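Local coordinates for protein beta-glucosidase (Saccharopolyspora erythraea D, PDB 5M6G) that probably hydrolyses terminal, non-reducing beta-D-glucosyl residues, releasing beta-D-glucose, as a glycoside hydrolase of family 3, at residues K285-T290 with Y311-K316; E321-D326 with H345-D350. All coordinates share one frame; numbering follows the deposited sequence.

Contact 1: residues K285-T290 with Y311-K316; sequences KLHAST and YDAIDK. With MG (magnesium ion), chain B.
The imidazole ring of H287 receives the methyl group of A313 over one face, a CH-pi contact in which A313 CB lies 3.3 Å from the ring centroid and 20° off the ring normal. The methyl is displaced toward the NE2 side of the ring, and A313 CB to H287 NE2 is the shortest approach at 3.1 Å. H287 CG stands anti to its own carbonyl carbon (chi1 -82°), which carries the ring across to the other loop. Beside this pair the chain of K285, bent at chi2 (-78°), reaches the backbone of K316, K285 CE coming to 3.8 Å from K316 O. Both segments belong to the connections of the family 3 N-terminal domain, a TIM-barrel-type unit: 285-290 runs as a short 3-10 turn from strand 284-285 into helix 290-300, and 311-316 follows strand 306-308. The ring is held by the backbone N-H of D310, a sorbitol-binding residue, which donates to H287 NE2. Further out, the turn of 313-316 is closed by K316 N bonding to A313 O, and D315 O lies 2.3 Å from the magnesium ion. R344 forms salt bridges with both D312 and D315.

Contact 2: residues E321-D326 with H345-D350; sequences EDFTPD and HEKFID. With MG (magnesium ion), chain B.
A magnesium-binding loop is joined here to the first turns of helix 345-357, through the salt bridge of D322 and K347 and the packing of F323 beside it. D322 holds the metal by its backbone, D322 O lying 2.4 Å from the magnesium ion, while its carboxylate turns to the helix. D322 and K347 reach toward each other from the loop and the helix, and K347 NZ sits 2.7 Å from D322 OD2, with a weak hydrogen bond to OD1. That second oxygen also accepts the backbone N-H of F323, on its anti side and 28° out of the carboxylate plane, with F323 N to D322 OD1 at 2.7 Å. R344 supplies a further positive charge to the same carboxylate, which would probably favour its ionised form. With an alanine in place of D322, K347 would probably lose its carboxylate mate, R344 one of its acidic partners and the F323 N-H its acceptor.

K347 CG is anti to the backbone N (chi1 -179°), and a bend at chi3 brings the amino group over the F323 ring, a cation-pi contact with NZ 4.7 Å from the centroid. The lysine chain runs alongside the phenylalanine in the opposite sense, K347 CE meeting F323 CE1 at 3.6 Å. The far edge of the ring faces the helix backbone, F323 CZ lying 3.6 Å from F348 N, and the same carbon packs on F348 CB. Water 1 binds the metal and donates to E321 O. The arrangement is that of a metal-binding loop leading into a helix, with T324 as N-cap of helix 325-334.

In the fold
Contacts 1 and 2 follow one another along the chain, their centres about 13 Å apart, and share one magnesium ion. The carbonyl oxygens of D315 (contact 1) and D322 (contact 2) both bind it, Q320, E327 and D318 complete the protein ligands, and water 1 is common to both. The segments also pack directly: I314 CD1 lies 3.7 Å from F323 CB and 3.9 Å from F348 CE1, while D315 OD1 approaches F323 CD2 at 3.5 Å. R344 bridges the two, pairing with D312, D315 and D322. Toward the sugar pocket, Y311 touches the bound sorbitol, and the A313 side chain is about 8 Å from it.

Contact 1: residues K285-T290 with Y311-K316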
ATOM      1  N   LYS A 285      15.195  17.164   4.690  1.00 20.17           N
ATOM      2  CA  LYS A 285      13.838  16.617   4.715  1.00 17.30           C
ATOM      3  C   LYS A 285      13.188  16.718   3.342  1.00 17.82           C
ATOM      4  O   LYS A 285      13.229  17.773   2.699  1.00 14.22           O
ATOM      5  CB  LYS A 285      12.985  17.364   5.740  1.00 16.96           C
ATOM      6  CG  LYS A 285      13.342  17.123   7.193  1.00 19.98           C
ATOM      7  CD  LYS A 285      12.803  15.788   7.690  1.00 22.98           C
ATOM      8  CE  LYS A 285      13.232  15.513   9.128  1.00 20.01           C
ATOM      9  NZ  LYS A 285      12.630  14.239   9.669  1.00 25.31           N
ATOM     10  N   LEU A 286      12.566  15.623   2.892  1.00 15.09           N
ATOM     11  CA  LEU A 286      11.931  15.648   1.577  1.00 14.82           C
ATOM     12  C   LEU A 286      10.831  16.707   1.516  1.00 14.32           C
ATOM     13  O   LEU A 286      10.690  17.402   0.503  1.00 15.15           O
ATOM     14  CB  LEU A 286      11.384  14.264   1.217  1.00 12.50           C
ATOM     15  CG  LEU A 286      12.221  13.490   0.184  1.00 16.70           C
ATOM     16  CD1 LEU A 286      12.157  14.125  -1.211  1.00 13.63           C
ATOM     17  CD2 LEU A 286      13.669  13.348   0.639  1.00 14.88           C
ATOM     18  N   HIS A 287      10.077  16.879   2.608  1.00 12.99           N
ATOM     19  CA  HIS A 287       8.989  17.859   2.634  1.00 12.15           C
ATOM     20  C   HIS A 287       9.469  19.309   2.611  1.00 12.17           C
ATOM     21  O   HIS A 287       8.634  20.213   2.515  1.00 15.72           O
ATOM     22  CB  HIS A 287       8.102  17.615   3.846  1.00 12.03           C
ATOM     23  CG  HIS A 287       7.099  16.526   3.619  1.00 13.17           C
ATOM     24  ND1 HIS A 287       7.444  15.190   3.609  1.00 14.70           N
ATOM     25  CD2 HIS A 287       5.778  16.575   3.321  1.00 12.87           C
ATOM     26  CE1 HIS A 287       6.373  14.463   3.344  1.00 14.27           C
ATOM     27  NE2 HIS A 287       5.349  15.280   3.164  1.00 15.71           N
ATOM     28  N   ALA A 288      10.770  19.559   2.690  1.00 14.81           N
ATOM     29  CA  ALA A 288      11.294  20.907   2.484  1.00 17.37           C
ATOM     30  C   ALA A 288      12.198  20.998   1.265  1.00 18.60           C
ATOM     31  O   ALA A 288      12.831  22.038   1.058  1.00 19.01           O
ATOM     32  CB  ALA A 288      12.049  21.402   3.722  1.00 15.16           C
ATOM     33  N   SER A 289      12.270  19.948   0.443  1.00 16.59           N
ATOM     34  CA  SER A 289      13.255  19.892  -0.640  1.00 16.62           C
ATOM     35  C   SER A 289      12.668  20.543  -1.883  1.00 16.59           C
ATOM     36  O   SER A 289      12.036  19.893  -2.718  1.00 16.04           O
ATOM     37  CB  SER A 289      13.687  18.459  -0.919  1.00 15.53           C
ATOM     38  OG  SER A 289      14.580  18.434  -2.030  1.00 18.18           O
ATOM     39  N   THR A 290      12.891  21.850  -2.014  1.00 17.09           N
ATOM     40  CA  THR A 290      12.526  22.529  -3.250  1.00 17.79           C
ATOM     41  C   THR A 290      13.171  21.851  -4.454  1.00 14.24           C
ATOM     42  O   THR A 290      12.548  21.717  -5.515  1.00 14.62           O
ATOM     43  CB  THR A 290      12.939  24.002  -3.173  1.00 19.73           C
ATOM     44  OG1 THR A 290      12.413  24.578  -1.969  1.00 19.54           O
ATOM     45  CG2 THR A 290      12.402  24.777  -4.362  1.00 16.38           C
ATOM     46  N   TYR A 311       1.231  12.331   6.149  1.00 15.10           N
ATOM     47  CA  TYR A 311       0.300  12.641   7.230  1.00 17.17           C
ATOM     48  C   TYR A 311       1.018  13.397   8.340  1.00 12.83           C
ATOM     49  O   TYR A 311       1.943  12.860   8.956  1.00 17.52           O
ATOM     50  CB  TYR A 311      -0.284  11.325   7.736  1.00 16.09           C
ATOM     51  CG  TYR A 311      -1.410  11.376   8.736  1.00 17.72           C
ATOM     52  CD1 TYR A 311      -1.160  11.311  10.104  1.00 15.77           C
ATOM     53  CD2 TYR A 311      -2.743  11.396   8.311  1.00 19.52           C
ATOM     54  CE1 TYR A 311      -2.213  11.302  11.026  1.00 20.28           C
ATOM     55  CE2 TYR A 311      -3.792  11.392   9.222  1.00 18.92           C
ATOM     56  CZ  TYR A 311      -3.525  11.346  10.571  1.00 22.11           C
ATOM     57  OH  TYR A 311      -4.576  11.339  11.464  1.00 21.42           O
ATOM     58  N   ASP A 312       0.585  14.640   8.600  1.00 16.49           N
ATOM     59  CA  ASP A 312       1.259  15.538   9.547  1.00 16.64           C
ATOM     60  C   ASP A 312       2.763  15.592   9.275  1.00 16.53           C
ATOM     61  O   ASP A 312       3.579  15.664  10.191  1.00 17.74           O
ATOM     62  CB  ASP A 312       0.994  15.136  11.003  1.00 19.46           C
ATOM     63  CG  ASP A 312      -0.451  15.362  11.428  1.00 21.01           C
ATOM     64  OD1 ASP A 312      -1.150  16.173  10.788  1.00 15.95           O
ATOM     65  OD2 ASP A 312      -0.893  14.718  12.406  1.00 21.54           O
ATOM     66  N   ALA A 313       3.130  15.562   7.993  1.00 14.47           N
ATOM     67  CA  ALA A 313       4.544  15.513   7.630  1.00 14.28           C
ATOM     68  C   ALA A 313       5.251  16.845   7.850  1.00 18.89           C
ATOM     69  O   ALA A 313       6.447  16.859   8.173  1.00 18.23           O
ATOM     70  CB  ALA A 313       4.697  15.088   6.178  1.00 15.12           C
ATOM     71  N   ILE A 314       4.557  17.970   7.646  1.00 17.10           N
ATOM     72  CA  ILE A 314       5.224  19.256   7.854  1.00 17.91           C
ATOM     73  C   ILE A 314       5.540  19.456   9.328  1.00 16.10           C
ATOM     74  O   ILE A 314       6.509  20.143   9.672  1.00 17.93           O
ATOM     75  CB  ILE A 314       4.385  20.432   7.303  1.00 16.43           C
ATOM     76  CG1 ILE A 314       3.078  20.597   8.081  1.00 16.94           C
ATOM     77  CG2 ILE A 314       4.105  20.251   5.817  1.00 13.83           C
ATOM     78  CD1 ILE A 314       2.348  21.874   7.752  1.00 19.70           C
ATOM     79  N   ASP A 315       4.737  18.860  10.217  1.00 13.83           N
ATOM     80  CA  ASP A 315       5.005  18.923  11.651  1.00 18.04           C
ATOM     81  C   ASP A 315       6.394  18.407  11.994  1.00 17.38           C
ATOM     82  O   ASP A 315       7.006  18.863  12.964  1.00 20.76           O
ATOM     83  CB  ASP A 315       3.984  18.090  12.423  1.00 17.46           C
ATOM     84  CG  ASP A 315       2.561  18.413  12.059  1.00 21.12           C
ATOM     85  OD1 ASP A 315       2.306  18.842  10.908  1.00 19.07           O
ATOM     86  OD2 ASP A 315       1.691  18.212  12.931  1.00 21.64           O
ATOM     87  N   LYS A 316       6.884  17.431  11.243  1.00 18.61           N
ATOM     88  CA  LYS A 316       8.103  16.727  11.600  1.00 17.82           C
ATOM     89  C   LYS A 316       9.353  17.399  11.049  1.00 23.69           C
ATOM     90  O   LYS A 316      10.459  16.902  11.287  1.00 24.54           O
ATOM     91  CB  LYS A 316       8.019  15.270  11.117  1.00 15.54           C
ATOM     92  CG  LYS A 316       6.751  14.552  11.567  1.00 23.40           C
ATOM     93  CD  LYS A 316       6.619  13.173  10.945  1.00 22.38           C
ATOM     94  CE  LYS A 316       5.203  12.622  11.138  1.00 27.70           C
ATOM     95  NZ  LYS A 316       4.818  12.395  12.559  1.00 38.67           N
TER
HETATM   96 MG    MG B 701       7.182  20.844  14.103  1.00 14.03          MG
HETATM   97  O   HOH W   1       6.793  22.130  15.922  1.00 23.71           O

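Contact 2: residues E321-D326 with H345-D350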
ATOM      1  N   GLU A 321       6.728  18.387  17.886  1.00 23.36           N
ATOM      2  CA  GLU A 321       5.314  18.180  17.603  1.00 29.00           C
ATOM      3  C   GLU A 321       4.677  19.443  17.030  1.00 25.07           C
ATOM      4  O   GLU A 321       5.164  20.560  17.222  1.00 27.64           O
ATOM      5  CB  GLU A 321       4.561  17.761  18.865  1.00 29.80           C
ATOM      6  CG  GLU A 321       4.723  16.305  19.230  1.00 50.26           C
ATOM      7  CD  GLU A 321       3.777  15.901  20.340  1.00 59.73           C
ATOM      8  OE1 GLU A 321       2.782  16.619  20.573  1.00 62.45           O
ATOM      9  OE2 GLU A 321       4.013  14.867  20.997  1.00 65.50           O
ATOM     10  N   ASP A 322       3.584  19.238  16.291  1.00 23.52           N
ATOM     11  CA  ASP A 322       2.793  20.307  15.690  1.00 26.10           C
ATOM     12  C   ASP A 322       3.565  21.028  14.589  1.00 22.88           C
ATOM     13  O   ASP A 322       4.773  20.818  14.423  1.00 23.94           O
ATOM     14  CB  ASP A 322       2.327  21.298  16.761  1.00 24.14           C
ATOM     15  CG  ASP A 322       0.979  21.912  16.434  1.00 24.58           C
ATOM     16  OD1 ASP A 322       0.582  21.871  15.252  1.00 24.48           O
ATOM     17  OD2 ASP A 322       0.318  22.432  17.356  1.00 30.93           O
ATOM     18  N   PHE A 323       2.882  21.865  13.809  1.00 26.93           N
ATOM     19  CA  PHE A 323       3.534  22.609  12.744  1.00 22.63           C
ATOM     20  C   PHE A 323       3.607  24.084  13.112  1.00 21.34           C
ATOM     21  O   PHE A 323       2.697  24.623  13.749  1.00 19.50           O
ATOM     22  CB  PHE A 323       2.834  22.408  11.385  1.00 18.17           C
ATOM     23  CG  PHE A 323       1.364  22.752  11.362  1.00 19.38           C
ATOM     24  CD1 PHE A 323       0.941  24.069  11.216  1.00 21.98           C
ATOM     25  CD2 PHE A 323       0.404  21.752  11.416  1.00 20.18           C
ATOM     26  CE1 PHE A 323      -0.415  24.384  11.168  1.00 19.76           C
ATOM     27  CE2 PHE A 323      -0.946  22.055  11.367  1.00 18.26           C
ATOM     28  CZ  PHE A 323      -1.360  23.378  11.246  1.00 20.00           C
ATOM     29  N   THR A 324       4.714  24.712  12.756  1.00 20.88           N
ATOM     30  CA  THR A 324       4.943  26.133  12.967  1.00 20.24           C
ATOM     31  C   THR A 324       4.732  26.897  11.671  1.00 19.91           C
ATOM     32  O   THR A 324       4.647  26.308  10.590  1.00 20.82           O
ATOM     33  CB  THR A 324       6.367  26.370  13.476  1.00 20.52           C
ATOM     34  OG1 THR A 324       7.300  25.983  12.461  1.00 22.50           O
ATOM     35  CG2 THR A 324       6.628  25.599  14.760  1.00 19.42           C
ATOM     36  N   PRO A 325       4.662  28.229  11.732  1.00 18.10           N
ATOM     37  CA  PRO A 325       4.618  28.995  10.479  1.00 20.94           C
ATOM     38  C   PRO A 325       5.814  28.736   9.591  1.00 20.89           C
ATOM     39  O   PRO A 325       5.664  28.731   8.362  1.00 18.55           O
ATOM     40  CB  PRO A 325       4.574  30.453  10.960  1.00 21.97           C
ATOM     41  CG  PRO A 325       3.918  30.376  12.288  1.00 22.88           C
ATOM     42  CD  PRO A 325       4.419  29.088  12.904  1.00 23.06           C
ATOM     43  N   ASP A 326       6.996  28.514  10.186  1.00 23.00           N
ATOM     44  CA  ASP A 326       8.191  28.199   9.406  1.00 19.76           C
ATOM     45  C   ASP A 326       8.026  26.893   8.636  1.00 18.32           C
ATOM     46  O   ASP A 326       8.494  26.766   7.499  1.00 16.49           O
ATOM     47  CB  ASP A 326       9.415  28.094  10.322  1.00 23.10           C
ATOM     48  CG  ASP A 326       9.829  29.424  10.920  1.00 30.44           C
ATOM     49  OD1 ASP A 326       9.375  30.482  10.431  1.00 29.33           O
ATOM     50  OD2 ASP A 326      10.628  29.406  11.879  1.00 43.08           O
ATOM     51  N   HIS A 345      -6.807  22.236  10.851  1.00 20.05           N
ATOM     52  CA  HIS A 345      -7.002  22.803   9.517  1.00 17.76           C
ATOM     53  C   HIS A 345      -7.153  24.323   9.563  1.00 22.84           C
ATOM     54  O   HIS A 345      -6.624  25.034   8.699  1.00 17.84           O
ATOM     55  CB  HIS A 345      -8.225  22.168   8.859  1.00 14.90           C
ATOM     56  CG  HIS A 345      -9.399  22.037   9.777  1.00 18.15           C
ATOM     57  ND1 HIS A 345      -9.464  21.079  10.766  1.00 16.85           N
ATOM     58  CD2 HIS A 345     -10.550  22.745   9.862  1.00 21.07           C
ATOM     59  CE1 HIS A 345     -10.603  21.204  11.424  1.00 19.48           C
ATOM     60  NE2 HIS A 345     -11.284  22.202  10.891  1.00 21.32           N
ATOM     61  N   GLU A 346      -7.875  24.839  10.554  1.00 21.12           N
ATOM     62  CA  GLU A 346      -8.034  26.284  10.648  1.00 20.56           C
ATOM     63  C   GLU A 346      -6.703  26.961  10.929  1.00 20.66           C
ATOM     64  O   GLU A 346      -6.423  28.039  10.391  1.00 18.16           O
ATOM     65  CB  GLU A 346      -9.055  26.634  11.727  1.00 25.75           C
ATOM     66  CG  GLU A 346      -9.360  28.123  11.824  1.00 26.23           C
ATOM     67  CD  GLU A 346     -10.544  28.398  12.733  1.00 27.62           C
ATOM     68  OE1 GLU A 346     -11.120  27.424  13.253  1.00 35.83           O
ATOM     69  OE2 GLU A 346     -10.903  29.580  12.918  1.00 31.90           O
ATOM     70  N   LYS A 347      -5.863  26.340  11.760  1.00 16.44           N
ATOM     71  CA  LYS A 347      -4.557  26.930  12.023  1.00 19.03           C
ATOM     72  C   LYS A 347      -3.682  26.889  10.783  1.00 18.49           C
ATOM     73  O   LYS A 347      -2.960  27.851  10.503  1.00 18.31           O
ATOM     74  CB  LYS A 347      -3.862  26.225  13.185  1.00 20.30           C
ATOM     75  CG  LYS A 347      -2.493  26.829  13.496  1.00 23.33           C
ATOM     76  CD  LYS A 347      -1.913  26.258  14.767  1.00 17.46           C
ATOM     77  CE  LYS A 347      -1.554  24.796  14.581  1.00 20.63           C
ATOM     78  NZ  LYS A 347      -0.792  24.284  15.745  1.00 23.21           N
ATOM     79  N   PHE A 348      -3.734  25.793  10.017  1.00 18.66           N
ATOM     80  CA  PHE A 348      -2.964  25.746   8.776  1.00 18.30           C
ATOM     81  C   PHE A 348      -3.382  26.876   7.839  1.00 18.83           C
ATOM     82  O   PHE A 348      -2.533  27.589   7.283  1.00 17.14           O
ATOM     83  CB  PHE A 348      -3.130  24.389   8.082  1.00 14.96           C
ATOM     84  CG  PHE A 348      -2.356  24.283   6.791  1.00 15.03           C
ATOM     85  CD1 PHE A 348      -1.020  23.921   6.801  1.00 13.88           C
ATOM     86  CD2 PHE A 348      -2.954  24.582   5.577  1.00 16.18           C
ATOM     87  CE1 PHE A 348      -0.303  23.842   5.634  1.00 15.20           C
ATOM     88  CE2 PHE A 348      -2.243  24.503   4.406  1.00 15.82           C
ATOM     89  CZ  PHE A 348      -0.905  24.131   4.433  1.00 13.67           C
ATOM     90  N   ILE A 349      -4.693  27.060   7.662  1.00 15.09           N
ATOM     91  CA  ILE A 349      -5.176  28.097   6.756  1.00 17.26           C
ATOM     92  C   ILE A 349      -4.738  29.476   7.241  1.00 18.55           C
ATOM     93  O   ILE A 349      -4.268  30.302   6.449  1.00 15.30           O
ATOM     94  CB  ILE A 349      -6.704  28.001   6.596  1.00 15.76           C
ATOM     95  CG1 ILE A 349      -7.068  26.709   5.847  1.00 14.98           C
ATOM     96  CG2 ILE A 349      -7.229  29.225   5.873  1.00 16.66           C
ATOM     97  CD1 ILE A 349      -8.538  26.353   5.900  1.00 19.73           C
ATOM     98  N   ASP A 350      -4.857  29.733   8.549  1.00 15.68           N
ATOM     99  CA  ASP A 350      -4.447  31.026   9.098  1.00 19.05           C
ATOM    100  C   ASP A 350      -2.957  31.267   8.886  1.00 24.38           C
ATOM    101  O   ASP A 350      -2.549  32.360   8.473  1.00 16.63           O
ATOM    102  CB  ASP A 350      -4.795  31.109  10.585  1.00 17.16           C
ATOM    103  CG  ASP A 350      -6.289  31.273  10.829  1.00 21.30           C
ATOM    104  OD1 ASP A 350      -7.013  31.611   9.873  1.00 22.97           O
ATOM    105  OD2 ASP A 350      -6.735  31.079  11.974  1.00 23.82           O
TER
HETATM  106 MG    MG B 701       7.182  20.844  14.103  1.00 14.03          MG
HETATM  107  O   HOH W   1       6.793  22.130  15.922  1.00 23.71           O